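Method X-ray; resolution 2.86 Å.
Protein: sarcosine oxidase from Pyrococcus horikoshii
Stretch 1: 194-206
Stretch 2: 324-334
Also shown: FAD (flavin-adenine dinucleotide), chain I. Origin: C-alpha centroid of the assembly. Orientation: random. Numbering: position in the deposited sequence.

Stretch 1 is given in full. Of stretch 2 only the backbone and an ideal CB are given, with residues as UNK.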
# COMPACT_ATOMS: atom_id res chain seq x y z
N THR B 194 -42.87 26.96 7.69
CA THR B 194 -42.93 28.38 7.99
C THR B 194 -43.48 29.17 6.80
O THR B 194 -43.40 28.73 5.65
CB THR B 194 -41.54 28.93 8.38
OG1 THR B 194 -41.65 30.30 8.80
CG2 THR B 194 -40.56 28.81 7.21
N GLY B 195 -44.06 30.33 7.06
CA GLY B 195 -44.51 31.19 5.98
C GLY B 195 -43.67 32.44 5.85
O GLY B 195 -43.73 33.12 4.82
N ILE B 196 -42.89 32.75 6.89
CA ILE B 196 -42.06 33.95 6.94
C ILE B 196 -40.59 33.59 7.20
O ILE B 196 -40.27 32.99 8.24
CB ILE B 196 -42.51 34.88 8.08
CG1 ILE B 196 -44.01 35.21 7.96
CG2 ILE B 196 -41.64 36.14 8.14
CD1 ILE B 196 -44.64 35.67 9.28
N VAL B 197 -39.71 33.95 6.26
CA VAL B 197 -38.27 33.73 6.47
C VAL B 197 -37.44 35.01 6.31
O VAL B 197 -37.78 35.88 5.50
CB VAL B 197 -37.67 32.57 5.61
CG1 VAL B 197 -38.71 31.51 5.30
CG2 VAL B 197 -37.07 33.08 4.34
N VAL B 198 -36.37 35.12 7.11
CA VAL B 198 -35.44 36.24 7.04
C VAL B 198 -34.04 35.77 6.69
O VAL B 198 -33.46 34.95 7.42
CB VAL B 198 -35.37 37.04 8.36
CG1 VAL B 198 -34.30 38.13 8.27
CG2 VAL B 198 -36.71 37.64 8.70
N ASN B 199 -33.49 36.29 5.59
CA ASN B 199 -32.14 35.98 5.17
C ASN B 199 -31.11 36.91 5.84
O ASN B 199 -30.96 38.08 5.43
CB ASN B 199 -32.04 36.05 3.64
CG ASN B 199 -30.63 35.79 3.12
OD1 ASN B 199 -30.31 36.18 2.00
ND2 ASN B 199 -29.80 35.12 3.91
N ALA B 200 -30.43 36.39 6.86
CA ALA B 200 -29.38 37.15 7.53
C ALA B 200 -28.07 36.36 7.51
O ALA B 200 -27.57 35.92 8.55
CB ALA B 200 -29.79 37.49 8.94
N THR B 201 -27.52 36.19 6.32
CA THR B 201 -26.33 35.38 6.16
C THR B 201 -25.28 36.20 5.42
O THR B 201 -24.61 35.68 4.53
CB THR B 201 -26.65 34.10 5.33
OG1 THR B 201 -27.15 34.46 4.04
CG2 THR B 201 -27.68 33.22 6.03
N ASN B 202 -25.10 37.47 5.80
CA ASN B 202 -24.59 38.41 4.80
C ASN B 202 -23.66 37.86 3.70
O ASN B 202 -24.11 37.75 2.56
CB ASN B 202 -24.29 39.85 5.32
CG ASN B 202 -23.04 39.96 6.11
OD1 ASN B 202 -22.60 39.01 6.74
ND2 ASN B 202 -22.45 41.16 6.11
N ALA B 203 -22.43 37.45 4.00
CA ALA B 203 -21.53 36.96 2.94
C ALA B 203 -22.16 35.85 2.08
O ALA B 203 -21.95 35.79 0.87
CB ALA B 203 -20.20 36.52 3.51
N TRP B 204 -22.95 34.99 2.71
CA TRP B 204 -23.63 33.90 2.02
C TRP B 204 -25.00 34.28 1.40
O TRP B 204 -25.67 33.44 0.80
CB TRP B 204 -23.82 32.72 2.97
CG TRP B 204 -22.55 32.10 3.45
CD1 TRP B 204 -21.90 31.03 2.91
CD2 TRP B 204 -21.79 32.47 4.61
NE1 TRP B 204 -20.78 30.73 3.64
CE2 TRP B 204 -20.69 31.60 4.69
CE3 TRP B 204 -21.93 33.48 5.58
CZ2 TRP B 204 -19.72 31.69 5.71
CZ3 TRP B 204 -20.96 33.57 6.59
CH2 TRP B 204 -19.87 32.68 6.65
N ALA B 205 -25.40 35.54 1.53
CA ALA B 205 -26.75 35.97 1.15
C ALA B 205 -27.22 35.46 -0.20
O ALA B 205 -28.37 34.99 -0.32
CB ALA B 205 -26.89 37.48 1.22
N ASN B 206 -26.34 35.54 -1.21
CA ASN B 206 -26.61 35.03 -2.56
C ASN B 206 -27.05 33.59 -2.61
O ASN B 206 -27.99 33.25 -3.33
CB ASN B 206 -25.37 35.14 -3.44
CG ASN B 206 -25.35 36.41 -4.22
OD1 ASN B 206 -24.37 37.15 -4.17
ND2 ASN B 206 -26.44 36.70 -4.93
N UNK B 324 -41.66 36.82 -3.39
CA UNK B 324 -41.73 35.61 -2.58
C UNK B 324 -42.47 35.96 -1.31
O UNK B 324 -42.13 36.94 -0.64
CB UNK B 324 -40.34 35.04 -2.28
N UNK B 325 -43.49 35.17 -0.99
CA UNK B 325 -44.35 35.54 0.11
C UNK B 325 -43.86 35.23 1.51
O UNK B 325 -43.99 34.12 2.05
CB UNK B 325 -45.70 34.85 -0.09
N UNK B 326 -43.27 36.32 2.01
CA UNK B 326 -42.76 36.59 3.35
C UNK B 326 -41.27 36.31 3.45
O UNK B 326 -40.77 35.75 4.42
CB UNK B 326 -43.52 35.75 4.38
N UNK B 327 -40.58 36.75 2.40
CA UNK B 327 -39.13 36.70 2.34
C UNK B 327 -38.59 38.07 2.67
O UNK B 327 -39.02 39.07 2.10
CB UNK B 327 -38.64 36.23 0.97
N UNK B 328 -37.65 38.11 3.60
CA UNK B 328 -36.98 39.36 3.95
C UNK B 328 -35.48 39.20 3.83
O UNK B 328 -34.95 38.09 3.91
CB UNK B 328 -37.35 39.80 5.37
N UNK B 329 -34.80 40.32 3.67
CA UNK B 329 -33.37 40.29 3.60
C UNK B 329 -32.81 41.37 4.54
O UNK B 329 -33.34 42.48 4.61
CB UNK B 329 -32.89 40.49 2.16
N UNK B 330 -31.77 40.99 5.28
CA UNK B 330 -30.95 41.92 6.05
C UNK B 330 -29.49 41.48 5.92
O UNK B 330 -28.97 40.77 6.78
CB UNK B 330 -31.39 41.97 7.52
N UNK B 331 -28.85 41.91 4.83
CA UNK B 331 -27.52 41.41 4.48
C UNK B 331 -26.70 42.39 3.63
O UNK B 331 -27.26 43.21 2.90
CB UNK B 331 -27.66 40.08 3.73
N UNK B 332 -25.38 42.30 3.73
CA UNK B 332 -24.49 43.14 2.93
C UNK B 332 -24.05 44.37 3.69
O UNK B 332 -24.09 45.48 3.16
CB UNK B 332 -25.18 43.56 1.63
N UNK B 333 -23.59 44.19 4.92
CA UNK B 333 -23.31 45.33 5.77
C UNK B 333 -21.96 46.00 5.50
O UNK B 333 -21.62 47.02 6.11
CB UNK B 333 -23.37 44.89 7.23
N UNK B 334 -21.23 45.44 4.55
CA UNK B 334 -20.05 46.10 3.99
C UNK B 334 -19.08 46.64 5.05
O UNK B 334 -18.51 47.71 4.86
CB UNK B 334 -20.50 47.25 3.08
PA FAD I . -22.32 36.81 10.02
O1A FAD I . -21.40 36.23 8.99
O2A FAD I . -21.75 37.14 11.37
O5B FAD I . -23.59 35.84 10.16
C5B FAD I . -24.08 35.09 9.06
C4B FAD I . -24.25 33.67 9.55
O4B FAD I . -25.06 32.95 8.62
C3B FAD I . -22.93 32.91 9.66
O3B FAD I . -22.68 32.58 11.04
C2B FAD I . -23.13 31.67 8.81
O2B FAD I . -22.75 30.46 9.44
C1B FAD I . -24.62 31.60 8.62
N9A FAD I . -24.99 30.88 7.38
C8A FAD I . -24.47 31.04 6.15
N7A FAD I . -25.08 30.15 5.32
C5A FAD I . -25.97 29.45 6.05
C6A FAD I . -26.88 28.44 5.76
N6A FAD I . -27.00 27.96 4.50
N1A FAD I . -27.65 27.94 6.75
C2A FAD I . -27.56 28.41 8.02
N3A FAD I . -26.69 29.38 8.33
C4A FAD I . -25.90 29.92 7.36
N1 FAD I . -18.51 45.69 11.81
C2 FAD I . -18.67 46.71 12.68
O2 FAD I . -19.81 47.18 12.84
N3 FAD I . -17.64 47.23 13.37
C4 FAD I . -16.38 46.77 13.25
O4 FAD I . -15.44 47.27 13.91
C4X FAD I . -16.13 45.73 12.37
N5 FAD I . -14.89 45.21 12.18
C5X FAD I . -14.69 44.18 11.31
C6 FAD I . -13.40 43.67 11.15
C7 FAD I . -13.16 42.61 10.27
C7M FAD I . -11.76 42.07 10.11
C8 FAD I . -14.23 42.06 9.55
C8M FAD I . -14.04 40.94 8.61
C9 FAD I . -15.52 42.57 9.71
C9A FAD I . -15.77 43.62 10.59
N10 FAD I . -17.03 44.10 10.72
C10 FAD I . -17.28 45.17 11.61
C1' FAD I . -18.11 43.52 9.93
C2' FAD I . -19.02 42.69 10.80
O2' FAD I . -18.29 41.54 11.21
C3' FAD I . -20.20 42.25 9.96
O3' FAD I . -20.84 43.39 9.39
C4' FAD I . -21.19 41.49 10.83
O4' FAD I . -20.57 40.35 11.46
C5' FAD I . -22.37 41.01 10.00
O5' FAD I . -23.10 40.14 10.86
P FAD I . -24.06 39.07 10.20
O1P FAD I . -24.85 39.78 9.13
O2P FAD I . -24.74 38.35 11.33
O3P FAD I . -23.00 38.14 9.43

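The strand ending at N199 runs parallel to the backbone of 327-331, and the pairing puts the CBs of 327, 328 and 329 on alternating faces of the sheet. Position 324 aims its CB toward stretch 1, yet nothing there lies within 5.5 Å, so many residues would fit; it is L324, which opens a type II turn and makes no contact. Position 325 points sideways into similarly open space, where almost any residue would do, polar ones included; it is N325.

Position 326 has a positive phi (96°), a region that favors glycine, with asparagine and aspartate the next most tolerant, and its CB lies 3.5 Å from I196 CA, so glycine or a short side chain such as asparagine or aspartate would suit. The residue is D326, whose CB lies 3.6 Å from I196 CG1. Its backbone carbonyl accepts from V197 (N to O, 2.8 Å), the first rung of the ladder.

At 327, CB lies on the same face as V197 and N199, and a long or flat side chain could reach along them. Y327 does so: V197 CG2 meets the ring edge at CD1 (3.4 Å), and the hydroxyl OH ends 3.4 Å from N199 OD1.

Position 328 turns to the other face, with its CB 4.0 Å from V198 CG2 and I196 CG2 farther along. A beta-branched, aliphatic or aromatic residue would suit. Y328, with chi1 in m, lays CE1 3.8 Å from I196 CG2. Its backbone bonds twice, N to V197 O (2.9 Å) and O to N199 N (2.9 Å), the alternation typical of parallel strands.

Position 329 returns to the N199 face; extended angles favor beta-branched residues, and I329 fits, its side chain running past N199.

Position 330 points sideways, its CB 4.9 Å from V198 CG1 and 5.0 Å from A200 CB. Small or medium apolar residues are plausible; A330 is found. Its N donates to N199 O (3.0 Å), and its O receives a hydrogen bond from a water that also donates to FAD O1P.

Position 331 is tighter. Its CB points toward stretch 1, 3.7 Å from both N202 CA and A205 CB, which argues for a small residue. A331 packs its methyl CB against A205 CB at 3.7 Å.

At 332, phi 95° and psi 49° would jam a CB against the preceding carbonyl, which by itself calls for glycine. G332 also brings its N to 3.1 Å from N202 CB.

Position 333 points sideways, 4.0 Å from N202 ND2, where polar or aromatic residues could serve; F333 presents its ring edge to that amide. Position 334 faces away; its positive phi (49°) suits glycine or asparagine best, and stretch 1 asks for nothing in particular. It is S334, whose OG bonds G332 O (3.0 Å).

Stretch 2 324-334: LNDYYIAAGFS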
# COMPACT_ATOMS: atom_id res chain seq x y z
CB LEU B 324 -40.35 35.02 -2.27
CG LEU B 324 -40.36 33.69 -1.51
CD1 LEU B 324 -41.25 32.64 -2.15
CD2 LEU B 324 -38.95 33.14 -1.36
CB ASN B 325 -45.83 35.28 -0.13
CG ASN B 325 -46.51 36.50 -0.72
OD1 ASN B 325 -46.14 36.95 -1.81
ND2 ASN B 325 -47.46 37.07 0.01
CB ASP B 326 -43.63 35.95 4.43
CG ASP B 326 -45.13 36.21 4.20
OD1 ASP B 326 -45.50 37.33 3.76
OD2 ASP B 326 -45.94 35.26 4.43
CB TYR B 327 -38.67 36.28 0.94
CG TYR B 327 -37.19 35.97 0.85
CD1 TYR B 327 -36.66 34.85 1.47
CD2 TYR B 327 -36.33 36.78 0.12
CE1 TYR B 327 -35.31 34.55 1.39
CE2 TYR B 327 -34.96 36.49 0.02
CZ TYR B 327 -34.46 35.35 0.66
OH TYR B 327 -33.13 35.02 0.59
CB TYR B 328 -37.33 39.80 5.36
CG TYR B 328 -38.79 40.06 5.60
CD1 TYR B 328 -39.68 39.01 5.80
CD2 TYR B 328 -39.28 41.36 5.65
CE1 TYR B 328 -41.02 39.25 6.03
CE2 TYR B 328 -40.61 41.62 5.89
CZ TYR B 328 -41.49 40.56 6.08
OH TYR B 328 -42.83 40.80 6.32
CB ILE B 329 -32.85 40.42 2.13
CG1 ILE B 329 -31.36 40.05 2.03
CG2 ILE B 329 -33.15 41.80 1.56
CD1 ILE B 329 -30.86 39.78 0.62
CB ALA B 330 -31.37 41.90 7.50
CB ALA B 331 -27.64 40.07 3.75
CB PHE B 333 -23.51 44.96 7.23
CG PHE B 333 -24.94 44.62 7.57
CD1 PHE B 333 -25.87 45.62 7.83
CD2 PHE B 333 -25.37 43.29 7.61
CE1 PHE B 333 -27.21 45.31 8.14
CE2 PHE B 333 -26.70 42.97 7.91
CZ PHE B 333 -27.62 43.98 8.18
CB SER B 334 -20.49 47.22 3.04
OG SER B 334 -21.56 46.81 2.20
O HOH W 1 -26.72 39.42 7.41
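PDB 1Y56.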